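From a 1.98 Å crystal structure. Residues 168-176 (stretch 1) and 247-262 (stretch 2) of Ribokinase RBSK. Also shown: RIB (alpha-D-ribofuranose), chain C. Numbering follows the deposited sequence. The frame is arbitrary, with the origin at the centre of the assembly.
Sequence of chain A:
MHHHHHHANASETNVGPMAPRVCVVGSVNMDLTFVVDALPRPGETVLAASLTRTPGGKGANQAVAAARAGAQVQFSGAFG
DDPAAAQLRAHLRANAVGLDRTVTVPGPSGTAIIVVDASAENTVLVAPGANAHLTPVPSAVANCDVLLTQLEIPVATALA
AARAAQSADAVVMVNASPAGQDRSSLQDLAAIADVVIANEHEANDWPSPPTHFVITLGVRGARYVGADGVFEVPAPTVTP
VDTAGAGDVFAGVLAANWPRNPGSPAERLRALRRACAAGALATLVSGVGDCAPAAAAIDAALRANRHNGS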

# COMPACT_ATOMS: atom_id res chain seq x y z
N ALA A 168 -37.35 5.00 14.61
CA ALA A 168 -37.18 6.04 15.63
C ALA A 168 -37.25 7.45 15.03
O ALA A 168 -36.91 8.43 15.70
CB ALA A 168 -35.87 5.83 16.39
N ASP A 169 -37.71 7.53 13.79
CA ASP A 169 -37.82 8.77 13.00
C ASP A 169 -36.52 9.59 12.92
O ASP A 169 -36.56 10.82 12.87
CB ASP A 169 -39.04 9.63 13.43
CG ASP A 169 -39.38 10.75 12.40
OD1 ASP A 169 -39.38 10.50 11.16
OD2 ASP A 169 -39.66 11.89 12.84
N ALA A 170 -35.39 8.89 12.87
CA ALA A 170 -34.10 9.51 12.52
C ALA A 170 -33.97 9.62 11.01
O ALA A 170 -34.52 8.79 10.26
CB ALA A 170 -32.96 8.69 13.07
N VAL A 171 -33.23 10.63 10.55
CA VAL A 171 -32.89 10.73 9.14
C VAL A 171 -32.01 9.55 8.68
O VAL A 171 -30.98 9.26 9.29
CB VAL A 171 -32.16 12.06 8.84
CG1 VAL A 171 -31.71 12.13 7.36
CG2 VAL A 171 -33.04 13.25 9.22
N VAL A 172 -32.40 8.88 7.60
CA VAL A 172 -31.56 7.86 6.98
C VAL A 172 -30.74 8.51 5.86
O VAL A 172 -31.27 8.91 4.83
CB VAL A 172 -32.36 6.65 6.46
CG1 VAL A 172 -31.44 5.67 5.76
CG2 VAL A 172 -33.11 5.95 7.61
N MET A 173 -29.43 8.60 6.08
CA MET A 173 -28.52 9.23 5.13
C MET A 173 -27.46 8.23 4.69
O MET A 173 -26.72 7.67 5.53
CB MET A 173 -27.89 10.47 5.79
CG MET A 173 -26.98 11.32 4.87
SD MET A 173 -26.30 12.79 5.69
CE MET A 173 -27.75 13.85 5.75
N VAL A 174 -27.39 7.96 3.39
CA VAL A 174 -26.52 6.94 2.85
C VAL A 174 -25.52 7.58 1.90
O VAL A 174 -25.90 8.29 0.96
CB VAL A 174 -27.31 5.82 2.11
CG1 VAL A 174 -26.37 4.75 1.51
CG2 VAL A 174 -28.33 5.18 3.06
N ASN A 175 -24.24 7.35 2.17
CA ASN A 175 -23.21 7.65 1.17
C ASN A 175 -23.10 6.42 0.30
O ASN A 175 -22.58 5.39 0.74
CB ASN A 175 -21.89 8.00 1.86
CG ASN A 175 -20.78 8.29 0.88
OD1 ASN A 175 -21.02 8.74 -0.26
ND2 ASN A 175 -19.56 8.02 1.30
N ALA A 176 -23.63 6.52 -0.93
CA ALA A 176 -23.70 5.36 -1.83
C ALA A 176 -22.34 5.05 -2.47
O ALA A 176 -22.19 5.13 -3.69
CB ALA A 176 -24.78 5.59 -2.92
N GLY A 247 -14.75 14.06 0.12
CA GLY A 247 -16.12 13.54 0.04
C GLY A 247 -16.65 13.07 1.39
O GLY A 247 -17.81 13.28 1.70
N ASP A 248 -15.79 12.45 2.20
CA ASP A 248 -16.18 12.02 3.56
C ASP A 248 -16.44 13.22 4.43
O ASP A 248 -17.34 13.20 5.26
CB ASP A 248 -15.08 11.16 4.19
CG ASP A 248 -14.92 9.83 3.50
OD1 ASP A 248 -15.94 9.33 2.94
OD2 ASP A 248 -13.79 9.29 3.48
N VAL A 249 -15.63 14.27 4.25
CA VAL A 249 -15.86 15.53 4.97
C VAL A 249 -17.22 16.13 4.59
O VAL A 249 -18.03 16.48 5.45
CB VAL A 249 -14.71 16.56 4.76
CG1 VAL A 249 -15.07 17.90 5.44
CG2 VAL A 249 -13.38 16.03 5.34
N PHE A 250 -17.49 16.22 3.29
CA PHE A 250 -18.80 16.70 2.82
C PHE A 250 -19.94 15.92 3.51
O PHE A 250 -20.87 16.52 4.04
CB PHE A 250 -18.88 16.59 1.29
CG PHE A 250 -20.20 17.03 0.70
CD1 PHE A 250 -20.31 18.29 0.09
CD2 PHE A 250 -21.32 16.19 0.73
CE1 PHE A 250 -21.53 18.72 -0.47
CE2 PHE A 250 -22.55 16.60 0.18
CZ PHE A 250 -22.65 17.88 -0.42
N ALA A 251 -19.84 14.59 3.53
CA ALA A 251 -20.92 13.73 4.06
C ALA A 251 -21.11 13.92 5.56
O ALA A 251 -22.25 14.03 6.04
CB ALA A 251 -20.65 12.27 3.73
N GLY A 252 -20.00 13.96 6.30
CA GLY A 252 -20.07 14.11 7.76
C GLY A 252 -20.64 15.46 8.14
O GLY A 252 -21.46 15.57 9.07
N VAL A 253 -20.21 16.50 7.43
CA VAL A 253 -20.76 17.85 7.67
C VAL A 253 -22.24 17.96 7.28
O VAL A 253 -23.03 18.62 7.98
CB VAL A 253 -19.92 18.95 6.96
CG1 VAL A 253 -20.60 20.34 7.08
CG2 VAL A 253 -18.54 18.97 7.56
N LEU A 254 -22.63 17.30 6.19
CA LEU A 254 -24.04 17.26 5.81
C LEU A 254 -24.86 16.62 6.94
O LEU A 254 -25.91 17.17 7.34
CB LEU A 254 -24.25 16.53 4.48
CG LEU A 254 -25.61 16.78 3.83
CD1 LEU A 254 -25.64 18.19 3.22
CD2 LEU A 254 -25.95 15.75 2.76
N ALA A 255 -24.38 15.49 7.46
CA ALA A 255 -25.06 14.80 8.56
C ALA A 255 -25.17 15.68 9.81
O ALA A 255 -26.20 15.66 10.50
CB ALA A 255 -24.37 13.48 8.91
N ALA A 256 -24.11 16.45 10.08
CA ALA A 256 -24.04 17.30 11.26
C ALA A 256 -24.97 18.53 11.18
O ALA A 256 -25.21 19.19 12.21
CB ALA A 256 -22.61 17.76 11.48
N ASN A 257 -25.47 18.82 9.98
CA ASN A 257 -26.31 20.01 9.71
C ASN A 257 -27.70 19.76 9.16
O ASN A 257 -28.50 20.70 9.01
CB ASN A 257 -25.55 20.97 8.77
CG ASN A 257 -24.38 21.63 9.45
OD1 ASN A 257 -24.55 22.63 10.15
ND2 ASN A 257 -23.19 21.06 9.29
N TRP A 258 -28.01 18.51 8.83
CA TRP A 258 -29.30 18.15 8.27
C TRP A 258 -30.42 18.22 9.33
O TRP A 258 -30.26 17.68 10.42
CB TRP A 258 -29.26 16.75 7.68
CG TRP A 258 -30.30 16.52 6.62
CD1 TRP A 258 -31.51 15.90 6.77
CD2 TRP A 258 -30.20 16.88 5.23
NE1 TRP A 258 -32.17 15.86 5.56
CE2 TRP A 258 -31.39 16.46 4.60
CE3 TRP A 258 -29.22 17.53 4.46
CZ2 TRP A 258 -31.62 16.64 3.24
CZ3 TRP A 258 -29.45 17.72 3.11
CH2 TRP A 258 -30.65 17.29 2.51
N PRO A 259 -31.57 18.86 8.99
CA PRO A 259 -32.67 18.98 9.98
C PRO A 259 -33.39 17.65 10.25
O PRO A 259 -33.30 16.74 9.44
CB PRO A 259 -33.64 19.94 9.29
CG PRO A 259 -33.42 19.67 7.83
CD PRO A 259 -31.92 19.50 7.71
N ARG A 260 -34.14 17.55 11.35
CA ARG A 260 -35.04 16.40 11.61
C ARG A 260 -36.19 16.35 10.60
O ARG A 260 -36.63 17.40 10.11
CB ARG A 260 -35.56 16.45 13.04
CG ARG A 260 -34.44 16.60 14.11
CD ARG A 260 -34.96 16.43 15.54
NE ARG A 260 -34.08 17.07 16.52
CZ ARG A 260 -34.06 16.79 17.83
NH1 ARG A 260 -34.86 15.85 18.34
NH2 ARG A 260 -33.22 17.43 18.63
N ASN A 261 -36.65 15.14 10.27
CA ASN A 261 -37.73 14.95 9.28
C ASN A 261 -39.03 15.68 9.73
O ASN A 261 -39.26 15.81 10.94
CB ASN A 261 -38.03 13.45 9.08
CG ASN A 261 -36.88 12.68 8.39
OD1 ASN A 261 -36.19 13.19 7.49
ND2 ASN A 261 -36.72 11.41 8.79
N PRO A 262 -39.85 16.19 8.78
CA PRO A 262 -39.71 16.18 7.32
C PRO A 262 -38.72 17.24 6.85
O PRO A 262 -38.22 17.16 5.73
CB PRO A 262 -41.12 16.53 6.81
CG PRO A 262 -42.00 16.64 8.04
CD PRO A 262 -41.08 16.90 9.19
O5 RIB C . -12.97 8.38 1.26
C5 RIB C . -11.61 8.01 1.57
C4 RIB C . -11.62 6.75 2.46
O4 RIB C . -12.05 5.64 1.65
C3 RIB C . -10.25 6.35 2.97
O3 RIB C . -9.97 6.79 4.32
C2 RIB C . -10.22 4.84 2.82
O2 RIB C . -10.04 4.18 4.08
C1 RIB C . -11.52 4.42 2.14
O1 RIB C . -12.46 3.87 3.06

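How do the two backbones lie against each other? Strand 171-175 and the helix running through G247 to A255 run almost exactly antiparallel, at 175°, with their axes 10.0 Å apart at closest approach. Alternation along the strand sets the pattern: V171, M173 and N175 point toward the second stretch, while V172 points away from it. The nearest CA partners step backward accordingly, N175 CA lying 7.1 Å from A251 CA and M173 CA 7.4 Å from A255 CA.

Which bump fills the main hollow? M173 does, with chi1 and chi2 both t, so the side chain reaches out extended before chi3 turns m. Its sulfur settles over the small A255, M173 SD to A255 CB 3.8 Å, where an alanine leaves the helix surface low. Beyond it the methyl touches both L254 and W258, with M173 CE 4.0 Å from L254 CD2 and 3.8 Å from W258 CG. These are apolar contacts, made by close fit.

What does V171 pack against? It meets the segment that follows the helix. V171 CG1 lies 3.8 Å from W258 CD1, so V171 and M173 both touch the indole, each at an oblique approach. V171 CG2 rests 3.5 Å from P259 O and 3.6 Å from N261 OD1, close packing against polar atoms without any hydrogen bond.

What lies at the ends, with no hydrogen bond crossing the contact? At one end N261 lies against the residues before the strand, N261 ND2 being 3.7 Å from both A170 O and D169 OD1. At the other, N175 faces the low surface of A251 and comes near D248, whose carboxylate is engaged with the sugar: ribose O5 donates a hydrogen bond to D248 OD2 at 2.5 Å.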